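Local coordinates for protein phosphatase (Mycoplasma pneumoniae M129, PDB 1T71) that probably hydrolyses phosphate esters such as 2',3'-cyclic nucleotides, as a di-iron phosphatase/phosphodiesterase of the YmdB-like family, at residues A[242-247]-A[262-267]; A[171-176]-A[193-198]. One frame throughout, in Å; residues are numbered along the deposited sequence.

Contact 1: A[242-247]-A[262-267]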
# COMPACT_ATOMS: atom_id res chain seq x y z
N GLN A 242 11.13 -0.94 -9.52
CA GLN A 242 9.83 -0.72 -10.13
C GLN A 242 8.97 0.15 -9.23
O GLN A 242 9.09 0.10 -8.00
CB GLN A 242 9.12 -2.06 -10.40
CG GLN A 242 8.84 -2.90 -9.15
CD GLN A 242 8.17 -4.22 -9.48
OE1 GLN A 242 7.07 -4.26 -10.03
NE2 GLN A 242 8.84 -5.32 -9.15
N LEU A 243 8.13 0.95 -9.86
CA LEU A 243 7.23 1.85 -9.16
C LEU A 243 5.84 1.53 -9.70
O LEU A 243 5.63 1.53 -10.91
CB LEU A 243 7.60 3.30 -9.47
CG LEU A 243 6.73 4.47 -8.98
CD1 LEU A 243 5.34 4.40 -9.58
CD2 LEU A 243 6.65 4.44 -7.48
N ASN A 244 4.90 1.27 -8.80
CA ASN A 244 3.53 0.96 -9.19
C ASN A 244 2.54 1.73 -8.33
O ASN A 244 2.67 1.79 -7.11
CB ASN A 244 3.28 -0.54 -9.04
CG ASN A 244 4.07 -1.36 -10.04
OD1 ASN A 244 3.67 -1.50 -11.19
ND2 ASN A 244 5.22 -1.88 -9.61
N GLY A 245 1.56 2.34 -8.98
CA GLY A 245 0.59 3.11 -8.24
C GLY A 245 -0.67 3.40 -9.02
O GLY A 245 -0.87 2.88 -10.13
N VAL A 246 -1.52 4.22 -8.43
CA VAL A 246 -2.77 4.59 -9.05
C VAL A 246 -3.04 6.08 -8.89
O VAL A 246 -2.90 6.63 -7.79
CB VAL A 246 -3.95 3.84 -8.42
CG1 VAL A 246 -5.27 4.39 -8.96
CG2 VAL A 246 -3.83 2.35 -8.71
N PHE A 247 -3.39 6.73 -10.00
CA PHE A 247 -3.76 8.13 -9.96
C PHE A 247 -5.28 8.15 -10.06
O PHE A 247 -5.85 7.42 -10.86
CB PHE A 247 -3.18 8.91 -11.14
CG PHE A 247 -3.98 10.14 -11.49
CD1 PHE A 247 -4.96 10.09 -12.48
CD2 PHE A 247 -3.79 11.33 -10.80
CE1 PHE A 247 -5.77 11.21 -12.75
CE2 PHE A 247 -4.59 12.45 -11.06
CZ PHE A 247 -5.58 12.39 -12.04
N ALA A 262 -3.41 3.82 -14.17
CA ALA A 262 -2.37 3.06 -13.51
C ALA A 262 -1.01 3.72 -13.75
O ALA A 262 -0.72 4.17 -14.86
CB ALA A 262 -2.34 1.63 -14.04
N ILE A 263 -0.19 3.79 -12.71
CA ILE A 263 1.14 4.39 -12.83
C ILE A 263 2.19 3.29 -12.72
O ILE A 263 2.21 2.55 -11.74
CB ILE A 263 1.40 5.40 -11.70
CG1 ILE A 263 0.34 6.50 -11.72
CG2 ILE A 263 2.81 5.97 -11.84
CD1 ILE A 263 0.40 7.43 -10.52
N ARG A 264 3.05 3.19 -13.73
CA ARG A 264 4.10 2.17 -13.71
C ARG A 264 5.43 2.61 -14.32
O ARG A 264 5.49 3.20 -15.40
CB ARG A 264 3.64 0.88 -14.39
CG ARG A 264 4.79 0.04 -14.95
CD ARG A 264 4.39 -1.40 -15.27
NE ARG A 264 4.41 -2.18 -14.05
CZ ARG A 264 5.04 -3.34 -13.91
NH1 ARG A 264 5.71 -3.88 -14.93
NH2 ARG A 264 5.02 -3.95 -12.74
N ILE A 265 6.51 2.32 -13.60
CA ILE A 265 7.86 2.64 -14.04
C ILE A 265 8.73 1.43 -13.75
O ILE A 265 8.70 0.88 -12.65
CB ILE A 265 8.41 3.88 -13.29
CG1 ILE A 265 7.53 5.09 -13.59
CG2 ILE A 265 9.84 4.15 -13.71
CD1 ILE A 265 7.92 6.34 -12.86
N VAL A 266 9.48 1.00 -14.75
CA VAL A 266 10.35 -0.16 -14.59
C VAL A 266 11.78 0.14 -15.02
O VAL A 266 12.02 0.68 -16.10
CB VAL A 266 9.82 -1.36 -15.41
CG1 VAL A 266 10.76 -2.54 -15.25
CG2 VAL A 266 8.41 -1.72 -14.96
N GLU A 267 12.72 -0.22 -14.15
CA GLU A 267 14.14 -0.01 -14.41
C GLU A 267 14.83 -1.36 -14.34
O GLU A 267 14.89 -1.98 -13.28
CB GLU A 267 14.75 0.93 -13.36
CG GLU A 267 14.08 2.30 -13.24
CD GLU A 267 14.33 3.20 -14.45
OE1 GLU A 267 13.94 4.39 -14.38
OE2 GLU A 267 14.90 2.72 -15.45
O HOH W 1 6.18 -6.00 -11.94

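Contact 2: A[171-176]-A[193-198]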
# COMPACT_ATOMS: atom_id res chain seq x y z
N ALA A 171 -18.89 -5.98 -1.67
CA ALA A 171 -19.58 -5.57 -0.47
C ALA A 171 -19.66 -4.06 -0.25
O ALA A 171 -20.71 -3.54 0.13
CB ALA A 171 -18.93 -6.22 0.75
N PHE A 172 -18.56 -3.35 -0.48
CA PHE A 172 -18.54 -1.90 -0.24
C PHE A 172 -18.44 -0.98 -1.45
O PHE A 172 -18.23 0.22 -1.29
CB PHE A 172 -17.37 -1.57 0.71
CG PHE A 172 -17.40 -2.33 2.00
CD1 PHE A 172 -16.65 -3.49 2.15
CD2 PHE A 172 -18.19 -1.89 3.06
CE1 PHE A 172 -16.68 -4.21 3.35
CE2 PHE A 172 -18.23 -2.60 4.27
CZ PHE A 172 -17.47 -3.76 4.41
N ASP A 173 -18.62 -1.52 -2.65
CA ASP A 173 -18.49 -0.71 -3.86
C ASP A 173 -18.91 0.76 -3.82
O ASP A 173 -18.08 1.64 -4.03
CB ASP A 173 -19.18 -1.39 -5.04
CG ASP A 173 -18.90 -0.68 -6.37
OD1 ASP A 173 -19.34 -1.16 -7.42
OD2 ASP A 173 -18.23 0.38 -6.34
N GLY A 174 -20.17 1.06 -3.56
CA GLY A 174 -20.52 2.47 -3.57
C GLY A 174 -20.47 3.20 -2.25
O GLY A 174 -20.62 4.42 -2.21
N TYR A 175 -20.24 2.47 -1.16
CA TYR A 175 -20.20 3.05 0.17
C TYR A 175 -18.88 3.72 0.53
O TYR A 175 -18.76 4.30 1.61
CB TYR A 175 -20.53 1.96 1.20
CG TYR A 175 -21.94 1.47 1.08
CD1 TYR A 175 -22.94 1.97 1.93
CD2 TYR A 175 -22.31 0.55 0.11
CE1 TYR A 175 -24.26 1.55 1.81
CE2 TYR A 175 -23.63 0.13 -0.03
CZ TYR A 175 -24.60 0.64 0.83
OH TYR A 175 -25.91 0.24 0.70
N VAL A 176 -17.91 3.64 -0.37
CA VAL A 176 -16.60 4.24 -0.16
C VAL A 176 -16.09 4.83 -1.47
O VAL A 176 -16.62 4.53 -2.54
CB VAL A 176 -15.62 3.17 0.40
CG1 VAL A 176 -14.20 3.49 0.03
CG2 VAL A 176 -15.75 3.10 1.92
N ILE A 193 -13.06 2.64 -12.69
CA ILE A 193 -14.03 3.40 -11.94
C ILE A 193 -15.14 2.34 -11.97
O ILE A 193 -15.43 1.80 -13.04
CB ILE A 193 -14.50 4.66 -12.71
CG1 ILE A 193 -13.34 5.66 -12.81
CG2 ILE A 193 -15.71 5.28 -12.01
CD1 ILE A 193 -13.70 6.96 -13.52
N THR A 194 -15.72 2.02 -10.82
CA THR A 194 -16.76 0.99 -10.78
C THR A 194 -18.11 1.52 -11.27
O THR A 194 -18.30 2.73 -11.40
CB THR A 194 -16.96 0.45 -9.35
OG1 THR A 194 -17.57 1.46 -8.54
CG2 THR A 194 -15.62 0.04 -8.72
N PRO A 195 -19.06 0.61 -11.55
CA PRO A 195 -20.40 1.01 -12.02
C PRO A 195 -21.12 1.85 -10.97
O PRO A 195 -22.15 2.46 -11.27
CB PRO A 195 -21.10 -0.33 -12.24
CG PRO A 195 -19.98 -1.25 -12.59
CD PRO A 195 -18.91 -0.85 -11.60
N LYS A 196 -20.58 1.86 -9.74
CA LYS A 196 -21.16 2.63 -8.64
C LYS A 196 -20.41 3.93 -8.37
O LYS A 196 -20.74 4.66 -7.45
CB LYS A 196 -21.17 1.81 -7.35
CG LYS A 196 -22.49 1.12 -7.02
CD LYS A 196 -22.59 -0.26 -7.62
CE LYS A 196 -23.78 -1.02 -7.03
NZ LYS A 196 -23.70 -1.12 -5.54
N GLY A 197 -19.37 4.21 -9.15
CA GLY A 197 -18.65 5.45 -8.95
C GLY A 197 -17.44 5.44 -8.05
O GLY A 197 -16.97 6.51 -7.66
N SER A 198 -16.94 4.26 -7.69
CA SER A 198 -15.75 4.18 -6.85
C SER A 198 -14.58 3.78 -7.72
O SER A 198 -14.72 3.54 -8.92
CB SER A 198 -15.93 3.13 -5.76
OG SER A 198 -16.98 3.48 -4.89

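Contact 1: A[242-247]-A[262-267]
On the sheet face that carries Q242, N244 and R264, the side chains of N244 and R264 run side by side across the two antiparallel strands 242-247 and 262-267. R264 leaves its backbone with CG anti to N, then bends at chi3 (-81°), so that its guanidinium turns an edge to the amide of N244. R264 NE donates to N244 OD1 at 3.0 Å and R264 NH2 to the same oxygen at 3.2 Å, the second on a carbonyl lone pair. One oxygen thus takes both donors in the guanidinium plane, although the amide itself is tilted 43° from it. N244 ND2 donates to M206 O, and only weakly to Q242 OE1. Q242 OE1 and R264 NH2 are joined through a water, 2.7 Å from OE1 and 2.5 Å from NH2, while Q242 NE2 bonds to P209 O. The Q242 side chain is about 7 Å from that of the iron ligand H185, near the metal site but not part of it. On the other, apolar face L243 CD1 lies 3.7 Å from I263 CG2, and I263 CD1 extends to F247 CB. Four backbone bonds join the hydrogen-bonded pairs L243-I265 and G245-I263; that from I263 N to G245 O is the straightest (173°), yet its donor stands above the carbonyl plane. The strands form a beta hairpin: strand 259-267 is outermost within the chain, strand 241-249 also pairs with strand 6-10, and L243 rests on I21 and I22 of helix 15-23, I265 on I21.

Contact 2: A[171-176]-A[193-198]
D173 and T194 meet tip to tip, the carboxylate directed there by a chi1 of -172° that sets CG anti to the backbone N. T194 OG1 donates to D173 OD2 over a short 2.5 Å, on the syn lone pair of that oxygen. The same hydroxyl is an acceptor as well: S198 N reaches T194 OG1 at 3.0 Å, and K196 N approaches it at 3.3 Å. The hydroxyl of the buried T194 therefore ties the carboxylate to two backbone N-H groups of its own loop. S198 OG sits between two carbonyls, a very short 2.3 Å from D173 O and 2.6 Å from V176 O. K196 crosses D173 obliquely, its CD 3.4 Å from D173 OD1. The lysine chain is bent at chi2 and chi4, which leaves K196 NZ 4.7 Å from D173 OD1, too far for a salt bridge; any attraction would be long-range. Backbone groups of 193-198 are also paired internally, G197 N with T194 O and T194 N with S198 O. The loop is a type I beta turn from T194 to G197 combined with an ST turn at T194, here joining strands 192-193 and 199-201 and bonded to D173 and V176, at and just beyond the C-terminal part of helix 162-172.

Overall arrangement
Contacts 1 and 2 illustrate pairings that follow one another along a chain and go with different sheets. From the N terminus, the chain first builds strand 6-10 and much of both mixed sheets. It then passes through helix 162-172 into contact 2, which closes a loop of 16 intervening residues, including strand 178-182, and ties the chain leaving that helix to the turn between strands 192-193 and 199-201. Contact 1 opens later; its 14 intervening residues comprise the ends of its two strands and the connection between them. The loops neither nest nor cross. The centres of contact 1 and contact 2 lie about 23 Å apart. Contact 1 belongs to one mixed sheet, contact 2 to the periphery of the other.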